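Local atomic coordinates of OxyR (Porphyromonas gingivalis, PDB entry 3HO7), a protein that probably binds DNA and regulates transcription as a redox-sensitive LysR-type activator, here represented by its regulatory domain. Residues L86-R91 with P171-L176; E93-Q98 with Q156-I161. All blocks are in the same frame, centred on the assembly; numbering follows the deposited sequence.

Interaction 1: L86-R91 with P171-L176; sequences LGYVSR and PSQKEL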
loop_
_atom_site.group_PDB
_atom_site.type_symbol
_atom_site.label_atom_id
_atom_site.label_comp_id
_atom_site.label_asym_id
_atom_site.label_seq_id
_atom_site.Cartn_x
_atom_site.Cartn_y
_atom_site.Cartn_z
ATOM N N LEU A 86 4.980 -16.461 -0.574
ATOM C CA LEU A 86 5.459 -16.930 -1.863
ATOM C C LEU A 86 6.515 -15.982 -2.402
ATOM O O LEU A 86 6.447 -14.770 -2.190
ATOM C CB LEU A 86 4.311 -17.061 -2.867
ATOM C CG LEU A 86 3.259 -18.146 -2.609
ATOM C CD1 LEU A 86 2.231 -18.150 -3.729
ATOM C CD2 LEU A 86 3.912 -19.510 -2.470
ATOM N N GLY A 87 7.503 -16.547 -3.085
ATOM C CA GLY A 87 8.506 -15.746 -3.759
ATOM C C GLY A 87 7.898 -15.013 -4.938
ATOM O O GLY A 87 7.119 -15.577 -5.708
ATOM N N TYR A 88 8.242 -13.740 -5.067
ATOM C CA TYR A 88 7.847 -12.963 -6.222
ATOM C C TYR A 88 9.163 -12.558 -6.868
ATOM O O TYR A 88 9.875 -11.699 -6.353
ATOM C CB TYR A 88 7.030 -11.748 -5.779
ATOM C CG TYR A 88 6.087 -11.190 -6.823
ATOM C CD1 TYR A 88 5.156 -12.004 -7.457
ATOM C CD2 TYR A 88 6.108 -9.841 -7.149
ATOM C CE1 TYR A 88 4.284 -11.491 -8.408
ATOM C CE2 TYR A 88 5.245 -9.318 -8.092
ATOM C CZ TYR A 88 4.334 -10.145 -8.718
ATOM O OH TYR A 88 3.477 -9.616 -9.653
ATOM N N VAL A 89 9.497 -13.207 -7.977
ATOM C CA VAL A 89 10.836 -13.116 -8.552
ATOM C C VAL A 89 10.822 -12.415 -9.905
ATOM O O VAL A 89 10.116 -12.835 -10.815
ATOM C CB VAL A 89 11.442 -14.522 -8.739
ATOM C CG1 VAL A 89 12.892 -14.422 -9.198
ATOM C CG2 VAL A 89 11.335 -15.324 -7.449
ATOM N N SER A 90 11.617 -11.358 -10.045
ATOM C CA SER A 90 11.668 -10.624 -11.303
ATOM C C SER A 90 12.267 -11.500 -12.397
ATOM O O SER A 90 13.042 -12.413 -12.117
ATOM C CB SER A 90 12.490 -9.344 -11.162
ATOM O OG SER A 90 13.775 -9.509 -11.736
ATOM N N ARG A 91 11.913 -11.209 -13.642
ATOM C CA ARG A 91 12.387 -11.989 -14.778
ATOM C C ARG A 91 13.893 -11.822 -14.993
ATOM O O ARG A 91 14.498 -12.543 -15.789
ATOM C CB ARG A 91 11.609 -11.601 -16.039
ATOM C CG ARG A 91 10.101 -11.721 -15.879
ATOM C CD ARG A 91 9.354 -11.088 -17.040
ATOM N NE ARG A 91 7.912 -11.088 -16.810
ATOM C CZ ARG A 91 7.106 -12.089 -17.142
ATOM N NH1 ARG A 91 7.599 -13.173 -17.728
ATOM N NH2 ARG A 91 5.806 -12.005 -16.894
ATOM N N PRO A 171 -2.233 -12.939 -15.408
ATOM C CA PRO A 171 -1.443 -14.016 -15.988
ATOM C C PRO A 171 0.047 -13.702 -15.945
ATOM O O PRO A 171 0.850 -14.560 -15.586
ATOM C CB PRO A 171 -1.929 -14.052 -17.435
ATOM C CG PRO A 171 -3.341 -13.604 -17.355
ATOM C CD PRO A 171 -3.404 -12.601 -16.236
ATOM N N SER A 172 0.407 -12.474 -16.303
ATOM C CA SER A 172 1.811 -12.072 -16.349
ATOM C C SER A 172 2.441 -12.030 -14.959
ATOM O O SER A 172 3.598 -12.420 -14.779
ATOM C CB SER A 172 1.954 -10.711 -17.028
ATOM O OG SER A 172 3.317 -10.386 -17.221
ATOM N N GLN A 173 1.681 -11.546 -13.981
ATOM C CA GLN A 173 2.154 -11.478 -12.606
ATOM C C GLN A 173 2.360 -12.866 -12.022
ATOM O O GLN A 173 3.330 -13.108 -11.309
ATOM C CB GLN A 173 1.155 -10.722 -11.733
ATOM C CG GLN A 173 1.063 -9.235 -12.001
ATOM C CD GLN A 173 -0.001 -8.578 -11.145
ATOM O OE1 GLN A 173 -1.143 -9.037 -11.095
ATOM N NE2 GLN A 173 0.370 -7.504 -10.459
ATOM N N LYS A 174 1.438 -13.778 -12.318
ATOM C CA LYS A 174 1.509 -15.125 -11.764
ATOM C C LYS A 174 2.802 -15.830 -12.164
ATOM O O LYS A 174 3.329 -16.648 -11.412
ATOM C CB LYS A 174 0.288 -15.950 -12.175
ATOM C CG LYS A 174 -0.976 -15.623 -11.389
ATOM C CD LYS A 174 -2.137 -16.527 -11.792
ATOM C CE LYS A 174 -3.392 -16.214 -10.989
ATOM N NZ LYS A 174 -4.559 -17.038 -11.419
ATOM N N GLU A 175 3.313 -15.498 -13.345
ATOM C CA GLU A 175 4.559 -16.077 -13.841
ATOM C C GLU A 175 5.744 -15.796 -12.920
ATOM O O GLU A 175 6.725 -16.544 -12.916
ATOM C CB GLU A 175 4.871 -15.548 -15.243
ATOM C CG GLU A 175 3.939 -16.070 -16.325
ATOM C CD GLU A 175 4.150 -15.373 -17.651
ATOM O OE1 GLU A 175 4.620 -14.215 -17.650
ATOM O OE2 GLU A 175 3.842 -15.981 -18.697
ATOM N N LEU A 176 5.657 -14.715 -12.153
ATOM C CA LEU A 176 6.760 -14.317 -11.284
ATOM C C LEU A 176 6.735 -15.090 -9.974
ATOM O O LEU A 176 7.697 -15.065 -9.215
ATOM C CB LEU A 176 6.714 -12.813 -11.000
ATOM C CG LEU A 176 6.539 -11.893 -12.208
ATOM C CD1 LEU A 176 6.664 -10.435 -11.779
ATOM C CD2 LEU A 176 7.552 -12.230 -13.296
#
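Strand 75-89 ends inside 86-91, and 171-176, which begins as a short helix, packs against the strand's last residues and Arg91 beyond them. Tyr88 has CG anti to its backbone N (chi1 -155°), and the ring reaches toward the short helix 171-174. Leu176 CB lies over one ring face, a CH-pi contact 4.2 Å from the Tyr88 ring centroid, while Leu176 CD1 comes up to CZ. At the far end, OH of Tyr88 touches the aliphatic part of Gln173, with CB of Gln173 3.3 Å from it. Tyr88 OH and Gln173 NE2 both hydrogen-bond to OE2 of Glu153 in helix 145-153, so one carboxylate oxygen holds both groups; Gln173 OE1 turns to Ser170 N. At Val89 the backbone takes over: Val89 N donates to Leu176 O at 2.9 Å, nearly straight at 171°, from above the carbonyl plane. Val89 O, beside Leu176 CB, is buried without a polar partner. Arg91 then doubles back, extended from CG to NE, and crosses Leu176 at about a right angle, so that Leu176 CD2 sits over one guanidinium face and 3.7 Å from Arg91 CG. NH2 of Arg91 meets OE1 of Glu175 at 2.6 Å, in the guanidinium plane and nearly along the C-O axis, a salt bridge between two solvent-exposed side chains. A weak bond from NH1 to the same oxygen supplements it. Leu176, wedged between ring and guanidinium, leads from helix 171-174 into strand 177-178, which pairs antiparallel with 75-89 in this LysR regulatory domain of the periplasmic-binding-protein fold.

Interaction 2: E93-Q98 with Q156-I161; sequences EPLFEQ and QGITFI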
loop_
_atom_site.group_PDB
_atom_site.type_symbol
_atom_site.label_atom_id
_atom_site.label_comp_id
_atom_site.label_asym_id
_atom_site.label_seq_id
_atom_site.Cartn_x
_atom_site.Cartn_y
_atom_site.Cartn_z
ATOM N N GLU A 93 16.144 -11.953 -12.414
ATOM C CA GLU A 93 16.878 -12.685 -11.387
ATOM C C GLU A 93 17.255 -14.082 -11.866
ATOM O O GLU A 93 16.441 -14.772 -12.479
ATOM C CB GLU A 93 16.054 -12.783 -10.101
ATOM C CG GLU A 93 15.278 -11.519 -9.763
ATOM C CD GLU A 93 16.158 -10.287 -9.697
ATOM O OE1 GLU A 93 17.216 -10.339 -9.030
ATOM O OE2 GLU A 93 15.791 -9.263 -10.313
ATOM N N PRO A 94 18.499 -14.501 -11.593
ATOM C CA PRO A 94 18.923 -15.852 -11.945
ATOM C C PRO A 94 17.959 -16.895 -11.383
ATOM O O PRO A 94 17.740 -17.934 -12.004
ATOM C CB PRO A 94 20.290 -15.974 -11.270
ATOM C CG PRO A 94 20.803 -14.577 -11.215
ATOM C CD PRO A 94 19.599 -13.696 -11.033
ATOM N N LEU A 95 17.385 -16.608 -10.218
ATOM C CA LEU A 95 16.449 -17.528 -9.577
ATOM C C LEU A 95 15.160 -17.714 -10.369
ATOM O O LEU A 95 14.369 -18.606 -10.070
ATOM C CB LEU A 95 16.121 -17.071 -8.154
ATOM C CG LEU A 95 16.930 -17.747 -7.045
ATOM C CD1 LEU A 95 16.606 -17.142 -5.687
ATOM C CD2 LEU A 95 16.660 -19.245 -7.043
ATOM N N PHE A 96 14.946 -16.876 -11.375
ATOM C CA PHE A 96 13.729 -16.983 -12.175
ATOM C C PHE A 96 13.688 -18.308 -12.933
ATOM O O PHE A 96 12.618 -18.861 -13.173
ATOM C CB PHE A 96 13.600 -15.806 -13.145
ATOM C CG PHE A 96 12.262 -15.731 -13.829
ATOM C CD1 PHE A 96 11.183 -15.129 -13.205
ATOM C CD2 PHE A 96 12.086 -16.261 -15.097
ATOM C CE1 PHE A 96 9.952 -15.059 -13.829
ATOM C CE2 PHE A 96 10.861 -16.190 -15.729
ATOM C CZ PHE A 96 9.790 -15.587 -15.089
ATOM N N GLU A 97 14.859 -18.820 -13.303
ATOM C CA GLU A 97 14.926 -20.057 -14.075
ATOM C C GLU A 97 14.698 -21.288 -13.197
ATOM O O GLU A 97 14.574 -22.406 -13.700
ATOM C CB GLU A 97 16.257 -20.163 -14.828
ATOM C CG GLU A 97 17.476 -20.291 -13.932
ATOM C CD GLU A 97 18.746 -20.577 -14.714
ATOM O OE1 GLU A 97 19.017 -19.865 -15.707
ATOM O OE2 GLU A 97 19.475 -21.517 -14.333
ATOM N N GLN A 98 14.634 -21.077 -11.886
ATOM C CA GLN A 98 14.360 -22.165 -10.954
ATOM C C GLN A 98 12.871 -22.238 -10.632
ATOM O O GLN A 98 12.148 -21.250 -10.761
ATOM C CB GLN A 98 15.174 -22.007 -9.668
ATOM C CG GLN A 98 16.684 -22.026 -9.884
ATOM C CD GLN A 98 17.170 -23.300 -10.549
ATOM O OE1 GLN A 98 18.314 -23.379 -11.006
ATOM N NE2 GLN A 98 16.305 -24.304 -10.611
ATOM N N GLN A 156 13.346 -5.493 -11.186
ATOM C CA GLN A 156 14.302 -5.226 -10.129
ATOM C C GLN A 156 14.010 -6.036 -8.873
ATOM O O GLN A 156 13.050 -5.774 -8.157
ATOM C CB GLN A 156 14.279 -3.734 -9.788
ATOM C CG GLN A 156 14.229 -2.822 -11.005
ATOM C CD GLN A 156 14.001 -1.366 -10.641
ATOM O OE1 GLN A 156 14.479 -0.887 -9.615
ATOM N NE2 GLN A 156 13.266 -0.654 -11.486
ATOM N N GLY A 157 14.899 -6.974 -8.575
ATOM C CA GLY A 157 14.831 -7.742 -7.351
ATOM C C GLY A 157 13.780 -8.817 -7.147
ATOM O O GLY A 157 13.135 -9.316 -8.067
ATOM N N ILE A 158 13.637 -9.156 -5.874
ATOM C CA ILE A 158 12.737 -10.165 -5.358
ATOM C C ILE A 158 12.061 -9.687 -4.082
ATOM O O ILE A 158 12.610 -8.874 -3.339
ATOM C CB ILE A 158 13.510 -11.460 -5.038
ATOM C CG1 ILE A 158 13.977 -12.139 -6.328
ATOM C CG2 ILE A 158 12.669 -12.387 -4.175
ATOM C CD1 ILE A 158 14.697 -13.457 -6.105
ATOM N N THR A 159 10.866 -10.216 -3.840
ATOM C CA THR A 159 10.100 -9.922 -2.636
ATOM C C THR A 159 9.186 -11.104 -2.330
ATOM O O THR A 159 9.135 -12.069 -3.093
ATOM C CB THR A 159 9.249 -8.651 -2.800
ATOM O OG1 THR A 159 8.774 -8.222 -1.517
ATOM C CG2 THR A 159 8.063 -8.917 -3.713
ATOM N N PHE A 160 8.466 -11.030 -1.216
ATOM C CA PHE A 160 7.566 -12.108 -0.825
ATOM C C PHE A 160 6.123 -11.627 -0.731
ATOM O O PHE A 160 5.840 -10.604 -0.110
ATOM C CB PHE A 160 8.028 -12.731 0.492
ATOM C CG PHE A 160 9.393 -13.352 0.412
ATOM C CD1 PHE A 160 9.656 -14.352 -0.511
ATOM C CD2 PHE A 160 10.413 -12.938 1.253
ATOM C CE1 PHE A 160 10.914 -14.929 -0.598
ATOM C CE2 PHE A 160 11.673 -13.513 1.172
ATOM C CZ PHE A 160 11.923 -14.508 0.245
ATOM N N ILE A 161 5.213 -12.364 -1.358
ATOM C CA ILE A 161 3.803 -11.979 -1.362
ATOM C C ILE A 161 2.923 -13.027 -0.688
ATOM O O ILE A 161 3.266 -14.204 -0.654
ATOM C CB ILE A 161 3.285 -11.712 -2.789
ATOM C CG1 ILE A 161 3.378 -12.973 -3.647
ATOM C CG2 ILE A 161 4.070 -10.580 -3.435
ATOM C CD1 ILE A 161 2.691 -12.837 -4.995
#
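The backbones of 93-98 and 156-161 do not pair with each other: their nearest CA atoms, Glu93 and Gly157, are 6.7 Å apart. The first winds into a 3-10 turn at 94-97, where Phe96 N donates to Glu93 O; the second runs through Gly157, with its positive phi of 73°, into strand 158-162. Glu93 bridges the gap. Its CG lies anti to the carbonyl carbon, and a bend at chi2 (-55°) folds the carboxylate back over the glycine, where OE2 accepts a weak hydrogen bond from Gly157 N at 3.0 Å. Behind that polar tip, Glu93 CG packs 3.7 Å from Ile158 CG1 as the two side chains slide past each other in opposite directions. Leu95 approaches Ile158 at about a right angle, their CD1 atoms 4.2 Å apart, adding a looser apolar touch. The buried carboxylate has stronger partners nearby: Ser90 OG bonds to OE2, and Arg110 NE forms a salt bridge with OE1. The arginine's charge would probably favour the ionised form of Glu93; the weak Gly157 bond would then be one of several that share the buried charge, while the methylene contributes to apolar packing.

Interactions 1 and 2 lie about 8 Å apart, centre to centre, and both reach the same sheet, each through one segment (86-91 and 156-161), since strands 75-89 and 158-162 are antiparallel neighbours. The joint is backbone: Tyr88 N lies 2.7 Å from Thr159 O and Leu86 O 2.8 Å from Ile161 N, both probable hydrogen bonds. Thus 156-161 bonds along one edge of the strand's end, and Leu176 O, through Val89 N, along the other. Segment 93-98 follows the strand in sequence and packs back on it, with CD1 of Phe96 3.5 Å from Val89 O; Phe96 also touches Leu176. Arg178 adds a further tie, hydrogen-bonding to the carbonyls of both Glu175 and Phe96.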